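Local structure of OmpT protein (Vibrio cholerae serotype O1, 6EHD) at residues G96-Y110 against E202-Y215. The protein forms a beta barrel in the outer membrane and probably acts as a porin through which small solutes and ions diffuse. The protein carries 1 engineered substitution. Residues are numbered along the deposited sequence; the frame is centred on the assembly and turned at random.
With C8E ((hydroxyethyloxy)tri(ethyloxy)octane), chain G; C8E ((hydroxyethyloxy)tri(ethyloxy)octane), chain J.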
ATOM      1  N   GLY A  96       2.847   5.443  -4.445  1.00 21.41           N
ATOM      2  CA  GLY A  96       4.074   5.970  -5.146  1.00 20.35           C
ATOM      3  C   GLY A  96       4.298   5.166  -6.398  1.00 20.23           C
ATOM      4  O   GLY A  96       3.373   4.460  -6.831  1.00 19.50           O
ATOM      5  N   ALA A  97       5.483   5.280  -6.978  1.00 19.96           N
ATOM      6  CA  ALA A  97       5.792   4.748  -8.297  1.00 20.35           C
ATOM      7  C   ALA A  97       6.153   3.237  -8.244  1.00 20.84           C
ATOM      8  O   ALA A  97       7.275   2.820  -8.513  1.00 21.11           O
ATOM      9  CB  ALA A  97       6.920   5.592  -8.999  1.00 21.05           C
ATOM     10  N   ASP A  98       5.117   2.428  -7.953  1.00 19.88           N
ATOM     11  CA  ASP A  98       5.144   0.993  -8.094  1.00 19.36           C
ATOM     12  C   ASP A  98       3.889   0.558  -8.914  1.00 21.90           C
ATOM     13  O   ASP A  98       2.732   0.850  -8.418  1.00 21.04           O
ATOM     14  CB  ASP A  98       5.161   0.237  -6.709  1.00 17.58           C
ATOM     15  CG  ASP A  98       4.743  -1.283  -6.855  1.00 20.93           C
ATOM     16  OD1 ASP A  98       5.125  -1.925  -7.884  1.00 20.71           O
ATOM     17  OD2 ASP A  98       4.016  -1.804  -5.967  1.00 21.41           O
ATOM     18  N   TYR A  99       4.085   0.022 -10.129  1.00 20.02           N
ATOM     19  CA  TYR A  99       3.017  -0.318 -11.035  1.00 21.15           C
ATOM     20  C   TYR A  99       2.870  -1.829 -11.188  1.00 24.02           C
ATOM     21  O   TYR A  99       2.160  -2.296 -12.071  1.00 24.39           O
ATOM     22  CB  TYR A  99       3.234   0.356 -12.379  1.00 21.90           C
ATOM     23  CG  TYR A  99       3.370   1.875 -12.273  1.00 21.28           C
ATOM     24  CD1 TYR A  99       2.510   2.648 -11.480  1.00 25.34           C
ATOM     25  CD2 TYR A  99       4.380   2.511 -12.947  1.00 23.81           C
ATOM     26  CE1 TYR A  99       2.720   4.021 -11.308  1.00 24.34           C
ATOM     27  CE2 TYR A  99       4.588   3.899 -12.799  1.00 27.48           C
ATOM     28  CZ  TYR A  99       3.740   4.657 -12.023  1.00 26.58           C
ATOM     29  OH  TYR A  99       3.965   6.062 -11.932  1.00 27.10           O
ATOM     30  N   SER A 100       3.477  -2.596 -10.274  1.00 21.96           N
ATOM     31  CA  SER A 100       3.416  -4.075 -10.351  1.00 20.48           C
ATOM     32  C   SER A 100       2.101  -4.699  -9.812  1.00 22.85           C
ATOM     33  O   SER A 100       1.302  -4.048  -9.097  1.00 21.56           O
ATOM     34  CB  SER A 100       4.620  -4.642  -9.541  1.00 21.03           C
ATOM     35  OG  SER A 100       4.467  -4.464  -8.133  1.00 21.68           O
ATOM     36  N   TYR A 101       1.903  -5.998 -10.125  1.00 20.80           N
ATOM     37  CA  TYR A 101       0.800  -6.842  -9.607  1.00 19.67           C
ATOM     38  C   TYR A 101       1.263  -7.796  -8.476  1.00 23.54           C
ATOM     39  O   TYR A 101       0.425  -8.274  -7.752  1.00 23.34           O
ATOM     40  CB  TYR A 101       0.187  -7.661 -10.745  1.00 22.66           C
ATOM     41  CG  TYR A 101      -0.849  -6.973 -11.511  1.00 23.43           C
ATOM     42  CD1 TYR A 101      -2.169  -7.026 -11.101  1.00 24.76           C
ATOM     43  CD2 TYR A 101      -0.550  -6.273 -12.682  1.00 26.30           C
ATOM     44  CE1 TYR A 101      -3.148  -6.285 -11.811  1.00 24.59           C
ATOM     45  CE2 TYR A 101      -1.538  -5.607 -13.417  1.00 28.52           C
ATOM     46  CZ  TYR A 101      -2.865  -5.640 -12.971  1.00 27.24           C
ATOM     47  OH  TYR A 101      -3.872  -4.949 -13.671  1.00 28.11           O
ATOM     48  N   PHE A 102       2.576  -8.040  -8.275  1.00 21.56           N
ATOM     49  CA  PHE A 102       3.117  -8.999  -7.315  1.00 22.06           C
ATOM     50  C   PHE A 102       4.327  -8.609  -6.462  1.00 23.31           C
ATOM     51  O   PHE A 102       4.310  -8.781  -5.242  1.00 23.54           O
ATOM     52  CB  PHE A 102       3.490 -10.366  -7.981  1.00 23.48           C
ATOM     53  CG  PHE A 102       2.337 -11.179  -8.496  1.00 23.98           C
ATOM     54  CD1 PHE A 102       1.563 -11.884  -7.643  1.00 28.03           C
ATOM     55  CD2 PHE A 102       2.058 -11.193  -9.902  1.00 21.81           C
ATOM     56  CE1 PHE A 102       0.498 -12.679  -8.141  1.00 31.44           C
ATOM     57  CE2 PHE A 102       1.021 -12.039 -10.394  1.00 25.06           C
ATOM     58  CZ  PHE A 102       0.269 -12.752  -9.497  1.00 24.46           C
ATOM     59  N   PHE A 103       5.378  -8.058  -7.070  1.00 21.87           N
ATOM     60  CA  PHE A 103       6.710  -8.034  -6.404  1.00 23.69           C
ATOM     61  C   PHE A 103       7.261  -6.657  -5.990  1.00 22.78           C
ATOM     62  O   PHE A 103       8.169  -6.579  -5.192  1.00 22.52           O
ATOM     63  CB  PHE A 103       7.743  -8.734  -7.300  1.00 23.87           C
ATOM     64  CG  PHE A 103       7.390 -10.205  -7.632  1.00 22.04           C
ATOM     65  CD1 PHE A 103       7.177 -11.111  -6.563  1.00 25.61           C
ATOM     66  CD2 PHE A 103       7.195 -10.614  -8.946  1.00 25.19           C
ATOM     67  CE1 PHE A 103       6.788 -12.460  -6.840  1.00 25.40           C
ATOM     68  CE2 PHE A 103       6.803 -11.943  -9.215  1.00 24.88           C
ATOM     69  CZ  PHE A 103       6.635 -12.848  -8.143  1.00 26.13           C
ATOM     70  N   GLY A 104       6.762  -5.580  -6.612  1.00 23.55           N
ATOM     71  CA  GLY A 104       7.226  -4.195  -6.257  1.00 24.42           C
ATOM     72  C   GLY A 104       6.616  -3.603  -5.036  1.00 23.62           C
ATOM     73  O   GLY A 104       5.772  -4.239  -4.377  1.00 23.57           O
ATOM     74  N   GLY A 105       7.039  -2.359  -4.734  1.00 20.87           N
ATOM     75  CA  GLY A 105       6.723  -1.609  -3.509  1.00 20.69           C
ATOM     76  C   GLY A 105       7.863  -1.563  -2.494  1.00 22.29           C
ATOM     77  O   GLY A 105       7.668  -1.053  -1.381  1.00 22.96           O
ATOM     78  N   THR A 106       9.034  -2.132  -2.814  1.00 20.84           N
ATOM     79  CA  THR A 106      10.088  -2.231  -1.789  1.00 22.91           C
ATOM     80  C   THR A 106      10.618  -0.838  -1.383  1.00 23.08           C
ATOM     81  O   THR A 106      11.148  -0.696  -0.265  1.00 22.54           O
ATOM     82  CB  THR A 106      11.336  -3.030  -2.188  1.00 25.69           C
ATOM     83  OG1 THR A 106      11.985  -2.457  -3.334  1.00 22.99           O
ATOM     84  CG2 THR A 106      10.875  -4.506  -2.565  1.00 25.95           C
ATOM     85  N   GLY A 107      10.503   0.142  -2.279  1.00 22.79           N
ATOM     86  CA  GLY A 107      11.008   1.528  -2.038  1.00 20.65           C
ATOM     87  C   GLY A 107      10.001   2.443  -1.319  1.00 22.08           C
ATOM     88  O   GLY A 107      10.267   3.657  -1.106  1.00 22.70           O
ATOM     89  N   LEU A 108       8.808   1.906  -0.935  1.00 22.00           N
ATOM     90  CA  LEU A 108       7.780   2.712  -0.309  1.00 22.36           C
ATOM     91  C   LEU A 108       7.770   2.316   1.156  1.00 25.54           C
ATOM     92  O   LEU A 108       7.615   1.133   1.469  1.00 27.28           O
ATOM     93  CB  LEU A 108       6.423   2.571  -1.028  1.00 21.97           C
ATOM     94  CG  LEU A 108       6.462   2.782  -2.542  1.00 22.82           C
ATOM     95  CD1 LEU A 108       5.079   2.554  -3.158  1.00 25.27           C
ATOM     96  CD2 LEU A 108       6.984   4.171  -3.027  1.00 24.74           C
ATOM     97  N   ARG A 109       8.125   3.274   2.038  1.00 22.36           N
ATOM     98  CA  ARG A 109       8.565   2.885   3.388  1.00 25.29           C
ATOM     99  C   ARG A 109       7.568   3.238   4.538  1.00 29.46           C
ATOM    100  O   ARG A 109       7.948   3.251   5.703  1.00 29.45           O
ATOM    101  CB  ARG A 109       9.925   3.535   3.695  1.00 25.10           C
ATOM    102  CG  ARG A 109      11.015   3.290   2.663  1.00 25.95           C
ATOM    103  CD  ARG A 109      11.177   1.813   2.227  1.00 25.37           C
ATOM    104  NE  ARG A 109      11.411   0.924   3.394  1.00 25.43           N
ATOM    105  CZ  ARG A 109      10.858  -0.266   3.617  1.00 26.36           C
ATOM    106  NH1 ARG A 109      10.051  -0.852   2.733  1.00 27.02           N
ATOM    107  NH2 ARG A 109      11.148  -0.933   4.763  1.00 29.92           N
ATOM    108  N   TYR A 110       6.313   3.541   4.206  1.00 25.97           N
ATOM    109  CA  TYR A 110       5.304   3.973   5.207  1.00 25.82           C
ATOM    110  C   TYR A 110       4.765   2.781   6.096  1.00 28.48           C
ATOM    111  O   TYR A 110       4.204   3.048   7.174  1.00 28.47           O
ATOM    112  CB  TYR A 110       4.074   4.623   4.511  1.00 23.82           C
ATOM    113  CG  TYR A 110       3.346   3.740   3.505  1.00 24.77           C
ATOM    114  CD1 TYR A 110       3.758   3.670   2.150  1.00 23.72           C
ATOM    115  CD2 TYR A 110       2.295   2.907   3.899  1.00 25.69           C
ATOM    116  CE1 TYR A 110       3.137   2.784   1.254  1.00 25.68           C
ATOM    117  CE2 TYR A 110       1.679   2.024   3.019  1.00 24.93           C
ATOM    118  CZ  TYR A 110       2.093   1.964   1.689  1.00 25.67           C
ATOM    119  OH  TYR A 110       1.441   1.067   0.852  1.00 24.25           O
ATOM    120  N   GLU A 202       4.855  11.893 -11.635  1.00 22.87           N
ATOM    121  CA  GLU A 202       4.392  10.953 -12.636  1.00 22.22           C
ATOM    122  C   GLU A 202       3.986  11.730 -13.925  1.00 25.71           C
ATOM    123  O   GLU A 202       3.175  12.684 -13.870  1.00 28.79           O
ATOM    124  CB  GLU A 202       3.186  10.140 -12.119  1.00 24.00           C
ATOM    125  CG  GLU A 202       3.480   9.212 -10.962  1.00 24.99           C
ATOM    126  CD  GLU A 202       2.189   8.549 -10.431  1.00 33.16           C
ATOM    127  OE1 GLU A 202       1.939   7.383 -10.716  1.00 28.71           O
ATOM    128  OE2 GLU A 202       1.433   9.232  -9.749  1.00 34.88           O
ATOM    129  N   TYR A 203       4.651  11.359 -14.991  1.00 23.86           N
ATOM    130  CA  TYR A 203       4.566  12.028 -16.285  1.00 28.72           C
ATOM    131  C   TYR A 203       3.859  11.145 -17.309  1.00 32.33           C
ATOM    132  O   TYR A 203       4.305  10.003 -17.567  1.00 27.98           O
ATOM    133  CB  TYR A 203       5.988  12.337 -16.731  1.00 33.90           C
ATOM    134  CG  TYR A 203       6.109  13.313 -17.889  1.00 43.52           C
ATOM    135  CD1 TYR A 203       5.648  14.632 -17.780  1.00 48.17           C
ATOM    136  CD2 TYR A 203       6.720  12.931 -19.089  1.00 53.29           C
ATOM    137  CE1 TYR A 203       5.753  15.530 -18.846  1.00 61.02           C
ATOM    138  CE2 TYR A 203       6.850  13.828 -20.152  1.00 60.28           C
ATOM    139  CZ  TYR A 203       6.348  15.115 -20.039  1.00 62.50           C
ATOM    140  OH  TYR A 203       6.445  15.981 -21.106  1.00 67.55           O
ATOM    141  N   THR A 204       2.759  11.668 -17.872  1.00 30.54           N
ATOM    142  CA  THR A 204       1.999  10.989 -18.892  1.00 39.13           C
ATOM    143  C   THR A 204       2.436  11.605 -20.275  1.00 51.48           C
ATOM    144  O   THR A 204       2.547  12.866 -20.463  1.00 47.93           O
ATOM    145  CB  THR A 204       0.506  11.123 -18.577  1.00 38.16           C
ATOM    146  OG1 THR A 204       0.225  10.480 -17.344  1.00 41.25           O
ATOM    147  CG2 THR A 204      -0.347  10.479 -19.656  1.00 54.60           C
ATOM    148  N   ILE A 205       2.873  10.746 -21.184  1.00 42.84           N
ATOM    149  CA  ILE A 205       3.164  11.204 -22.581  1.00 53.05           C
ATOM    150  C   ILE A 205       2.656  10.129 -23.557  1.00 45.51           C
ATOM    151  O   ILE A 205       3.298   9.070 -23.713  1.00 37.50           O
ATOM    152  CB  ILE A 205       4.661  11.502 -22.859  1.00 63.39           C
ATOM    153  CG1 ILE A 205       5.602  10.704 -21.909  1.00 71.92           C
ATOM    154  CG2 ILE A 205       4.903  13.006 -22.754  1.00 76.27           C
ATOM    155  CD1 ILE A 205       7.064  10.578 -22.317  1.00 77.92           C
ATOM    156  N   GLY A 206       1.541  10.441 -24.192  1.00 44.67           N
ATOM    157  CA  GLY A 206       0.884   9.546 -25.143  1.00 48.42           C
ATOM    158  C   GLY A 206       0.417   8.259 -24.476  1.00 41.86           C
ATOM    159  O   GLY A 206      -0.379   8.265 -23.539  1.00 39.07           O
ATOM    160  N   ASP A 207       0.889   7.144 -24.999  1.00 34.04           N
ATOM    161  CA  ASP A 207       0.537   5.831 -24.444  1.00 32.72           C
ATOM    162  C   ASP A 207       1.461   5.440 -23.266  1.00 30.92           C
ATOM    163  O   ASP A 207       1.308   4.313 -22.758  1.00 27.93           O
ATOM    164  CB  ASP A 207       0.680   4.766 -25.566  1.00 32.46           C
ATOM    165  CG  ASP A 207      -0.442   4.901 -26.645  1.00 40.71           C
ATOM    166  OD1 ASP A 207      -1.552   5.183 -26.259  1.00 40.12           O
ATOM    167  OD2 ASP A 207      -0.149   4.704 -27.805  1.00 43.31           O
ATOM    168  N   ALA A 208       2.388   6.333 -22.853  1.00 29.89           N
ATOM    169  CA  ALA A 208       3.384   6.030 -21.790  1.00 30.91           C
ATOM    170  C   ALA A 208       3.097   6.740 -20.489  1.00 29.82           C
ATOM    171  O   ALA A 208       2.595   7.908 -20.480  1.00 29.22           O
ATOM    172  CB  ALA A 208       4.825   6.325 -22.263  1.00 37.39           C
ATOM    173  N   LEU A 209       3.465   6.090 -19.362  1.00 27.15           N
ATOM    174  CA  LEU A 209       3.441   6.732 -18.028  1.00 25.98           C
ATOM    175  C   LEU A 209       4.801   6.470 -17.425  1.00 28.95           C
ATOM    176  O   LEU A 209       5.278   5.311 -17.494  1.00 26.29           O
ATOM    177  CB  LEU A 209       2.343   6.105 -17.166  1.00 26.19           C
ATOM    178  CG  LEU A 209       2.387   6.425 -15.668  1.00 30.74           C
ATOM    179  CD1 LEU A 209       2.100   7.915 -15.520  1.00 32.81           C
ATOM    180  CD2 LEU A 209       1.378   5.575 -14.888  1.00 34.60           C
ATOM    181  N   ILE A 210       5.493   7.507 -16.920  1.00 23.37           N
ATOM    182  CA  ILE A 210       6.791   7.251 -16.176  1.00 23.47           C
ATOM    183  C   ILE A 210       6.715   7.895 -14.810  1.00 24.14           C
ATOM    184  O   ILE A 210       6.268   9.055 -14.680  1.00 24.06           O
ATOM    185  CB  ILE A 210       8.014   7.833 -16.921  1.00 31.74           C
ATOM    186  CG1 ILE A 210       8.064   7.195 -18.334  1.00 39.83           C
ATOM    187  CG2 ILE A 210       9.289   7.467 -16.163  1.00 35.06           C
ATOM    188  CD1 ILE A 210       9.266   7.597 -19.204  1.00 51.75           C
ATOM    189  N   GLY A 211       7.130   7.173 -13.777  1.00 21.86           N
ATOM    190  CA  GLY A 211       7.089   7.689 -12.429  1.00 22.68           C
ATOM    191  C   GLY A 211       8.390   7.499 -11.666  1.00 20.82           C
ATOM    192  O   GLY A 211       9.085   6.459 -11.824  1.00 21.50           O
ATOM    193  N   VAL A 212       8.658   8.447 -10.757  1.00 19.14           N
ATOM    194  CA  VAL A 212       9.767   8.374  -9.834  1.00 18.94           C
ATOM    195  C   VAL A 212       9.310   8.752  -8.439  1.00 20.10           C
ATOM    196  O   VAL A 212       8.662   9.787  -8.247  1.00 21.37           O
ATOM    197  CB  VAL A 212      10.996   9.306 -10.269  1.00 20.40           C
ATOM    198  CG1 VAL A 212      12.116   9.223  -9.254  1.00 23.61           C
ATOM    199  CG2 VAL A 212      11.422   8.953 -11.673  1.00 24.46           C
ATOM    200  N   THR A 213       9.716   7.965  -7.420  1.00 18.89           N
ATOM    201  CA  THR A 213       9.482   8.283  -6.011  1.00 22.30           C
ATOM    202  C   THR A 213      10.797   8.176  -5.192  1.00 22.61           C
ATOM    203  O   THR A 213      11.561   7.164  -5.302  1.00 20.83           O
ATOM    204  CB  THR A 213       8.454   7.339  -5.317  1.00 21.00           C
ATOM    205  OG1 THR A 213       7.169   7.403  -5.969  1.00 19.43           O
ATOM    206  CG2 THR A 213       8.355   7.608  -3.794  1.00 21.48           C
ATOM    207  N   TYR A 214      11.078   9.264  -4.428  1.00 20.13           N
ATOM    208  CA  TYR A 214      12.072   9.229  -3.387  1.00 22.30           C
ATOM    209  C   TYR A 214      11.405   9.006  -2.023  1.00 22.15           C
ATOM    210  O   TYR A 214      10.419   9.720  -1.685  1.00 21.94           O
ATOM    211  CB  TYR A 214      12.817  10.576  -3.372  1.00 22.29           C
ATOM    212  CG  TYR A 214      13.626  11.021  -4.573  1.00 22.64           C
ATOM    213  CD1 TYR A 214      14.156  10.105  -5.500  1.00 21.63           C
ATOM    214  CD2 TYR A 214      14.052  12.373  -4.696  1.00 25.44           C
ATOM    215  CE1 TYR A 214      14.906  10.511  -6.617  1.00 23.93           C
ATOM    216  CE2 TYR A 214      14.872  12.751  -5.746  1.00 25.04           C
ATOM    217  CZ  TYR A 214      15.380  11.803  -6.673  1.00 27.48           C
ATOM    218  OH  TYR A 214      16.244  12.189  -7.710  1.00 29.44           O
ATOM    219  N   TYR A 215      11.915   8.139  -1.171  1.00 20.67           N
ATOM    220  CA  TYR A 215      11.403   7.959   0.189  1.00 22.19           C
ATOM    221  C   TYR A 215      12.626   7.956   1.176  1.00 22.67           C
ATOM    222  O   TYR A 215      13.699   7.410   0.883  1.00 24.20           O
ATOM    223  CB  TYR A 215      10.599   6.557   0.394  1.00 24.16           C
ATOM    224  CG  TYR A 215       9.159   6.671   0.777  1.00 22.18           C
ATOM    225  CD1 TYR A 215       8.782   6.968   2.129  1.00 24.54           C
ATOM    226  CD2 TYR A 215       8.121   6.492  -0.146  1.00 22.39           C
ATOM    227  CE1 TYR A 215       7.460   7.100   2.506  1.00 25.45           C
ATOM    228  CE2 TYR A 215       6.788   6.606   0.209  1.00 23.77           C
ATOM    229  CZ  TYR A 215       6.425   6.960   1.521  1.00 25.34           C
ATOM    230  OH  TYR A 215       5.085   7.111   1.894  1.00 23.39           O
TER
HETATM  231  C11 C8E G 406      -1.068   0.061 -12.309  1.00 69.21           C
HETATM  232  O12 C8E G 406      -1.631  -1.207 -11.873  1.00 72.26           O
HETATM  233  C13 C8E G 406      -1.017  -1.657 -10.637  1.00 72.15           C
HETATM  234  C14 C8E G 406      -1.732  -2.867 -10.058  1.00 59.31           C
HETATM  235  O15 C8E G 406      -3.028  -2.361  -9.657  1.00 69.41           O
HETATM  236  C16 C8E G 406      -4.130  -3.226  -9.664  1.00 45.36           C
HETATM  237  C17 C8E G 406      -3.984  -3.877  -8.367  1.00 38.80           C
HETATM  238  O18 C8E G 406      -5.162  -3.837  -7.569  1.00 48.20           O
HETATM  239  C19 C8E G 406      -5.321  -4.555  -6.333  1.00 43.05           C
HETATM  240  C20 C8E G 406      -5.313  -4.324  -4.774  1.00 45.06           C
HETATM  241  O21 C8E G 406      -5.221  -5.502  -3.806  1.00 39.33           O
HETATM  242  C1  C8E J 409      11.216  20.840   0.042  1.00 52.16           C
HETATM  243  C2  C8E J 409      10.099  19.891  -0.306  1.00 48.46           C
HETATM  244  C3  C8E J 409       9.632  20.164  -1.724  1.00 51.53           C
HETATM  245  C4  C8E J 409       9.168  18.898  -2.409  1.00 56.81           C
HETATM  246  C5  C8E J 409       8.112  19.186  -3.457  1.00 59.52           C
HETATM  247  C6  C8E J 409       8.406  18.630  -4.820  1.00 55.53           C
HETATM  248  C7  C8E J 409       9.776  18.925  -5.421  1.00 48.13           C
HETATM  249  C8  C8E J 409       9.657  18.951  -6.963  1.00 50.41           C
HETATM  250  O9  C8E J 409       9.143  17.705  -7.386  1.00 46.10           O
HETATM  251  C10 C8E J 409       9.211  17.341  -8.760  1.00 42.78           C
HETATM  252  C11 C8E J 409       8.889  15.852  -8.737  1.00 45.49           C
HETATM  253  O12 C8E J 409      10.117  15.105  -8.766  1.00 46.03           O
HETATM  254  C13 C8E J 409       9.961  13.724  -8.489  1.00 46.31           C
HETATM  255  C14 C8E J 409      11.232  13.193  -7.878  1.00 44.19           C
HETATM  256  O15 C8E J 409      12.332  13.031  -8.787  1.00 41.57           O
HETATM  257  C16 C8E J 409      12.590  13.894  -9.848  1.00 34.18           C
HETATM  258  C17 C8E J 409      14.075  13.793 -10.179  1.00 42.46           C
HETATM  259  O18 C8E J 409      14.295  13.336 -11.495  1.00 51.20           O
HETATM  260  C19 C8E J 409      14.116  14.325 -12.499  1.00 40.06           C
HETATM  261  C20 C8E J 409      14.306  13.450 -13.714  1.00 49.80           C
HETATM  262  O21 C8E J 409      13.300  12.447 -13.901  1.00 54.04           O
HETATM  263  O   HOH W   1      11.127   4.855  -3.511  1.00 24.30           O
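Tyr-99 reaches the barrel wall with its hydroxyl, which donates to Glu-202 OE1; the Tyr-99 OH to Glu-202 OE1 distance is 2.7 Å. The bond uses the anti lone pair of OE1, and ring and carboxylate lie nearly coplanar, 11° apart, with the oxygen at the ring edge. Leu-209 comes over one face of the same ring, its CD2 3.8 Å from Tyr-99 CZ in a CH-pi contact displaced toward the rim. Leu-209 reaches across the phenol because chi1 (167°) swings CG away from the backbone N. The Tyr-99 hydroxyl also packs against Gly-211 CA.

Next along the strand, Thr-213 OG1 accepts from Ala-97 N at 2.9 Å and also bonds Thr-200 on the adjacent strand, while Ala-97 CB rests on the Gly-211 backbone, 3.6 Å from Gly-211 C. The Thr-213 methyl meets Leu-108 CD2.

Farther on, Tyr-215 lays a ring face against the loop backbone: Arg-109 N sits over the ring centre, 3.6 Å above its plane; this buried N has no polar partner in the model. Gly-107 O approaches Tyr-215 CB to 3.3 Å, and a water donates to both this carbonyl and Thr-213 O.

Behind these contacts, Asp-98 OD1 accepts from Ser-100 N, closing an Asx turn, and also from the Ser-100 hydroxyl, and a type I turn spans Gly-105 to Leu-108. Arg-109 bends away to a salt bridge with Glu-230, and Thr-106 bonds Glu-252, so the loop is tied to further strands of the wall. Lying between strands 80-84 and 121-128 and folded against the inside of the wall, the 96-110 loop is consistent with the constriction loop (L3) of general porins, which narrows the channel there.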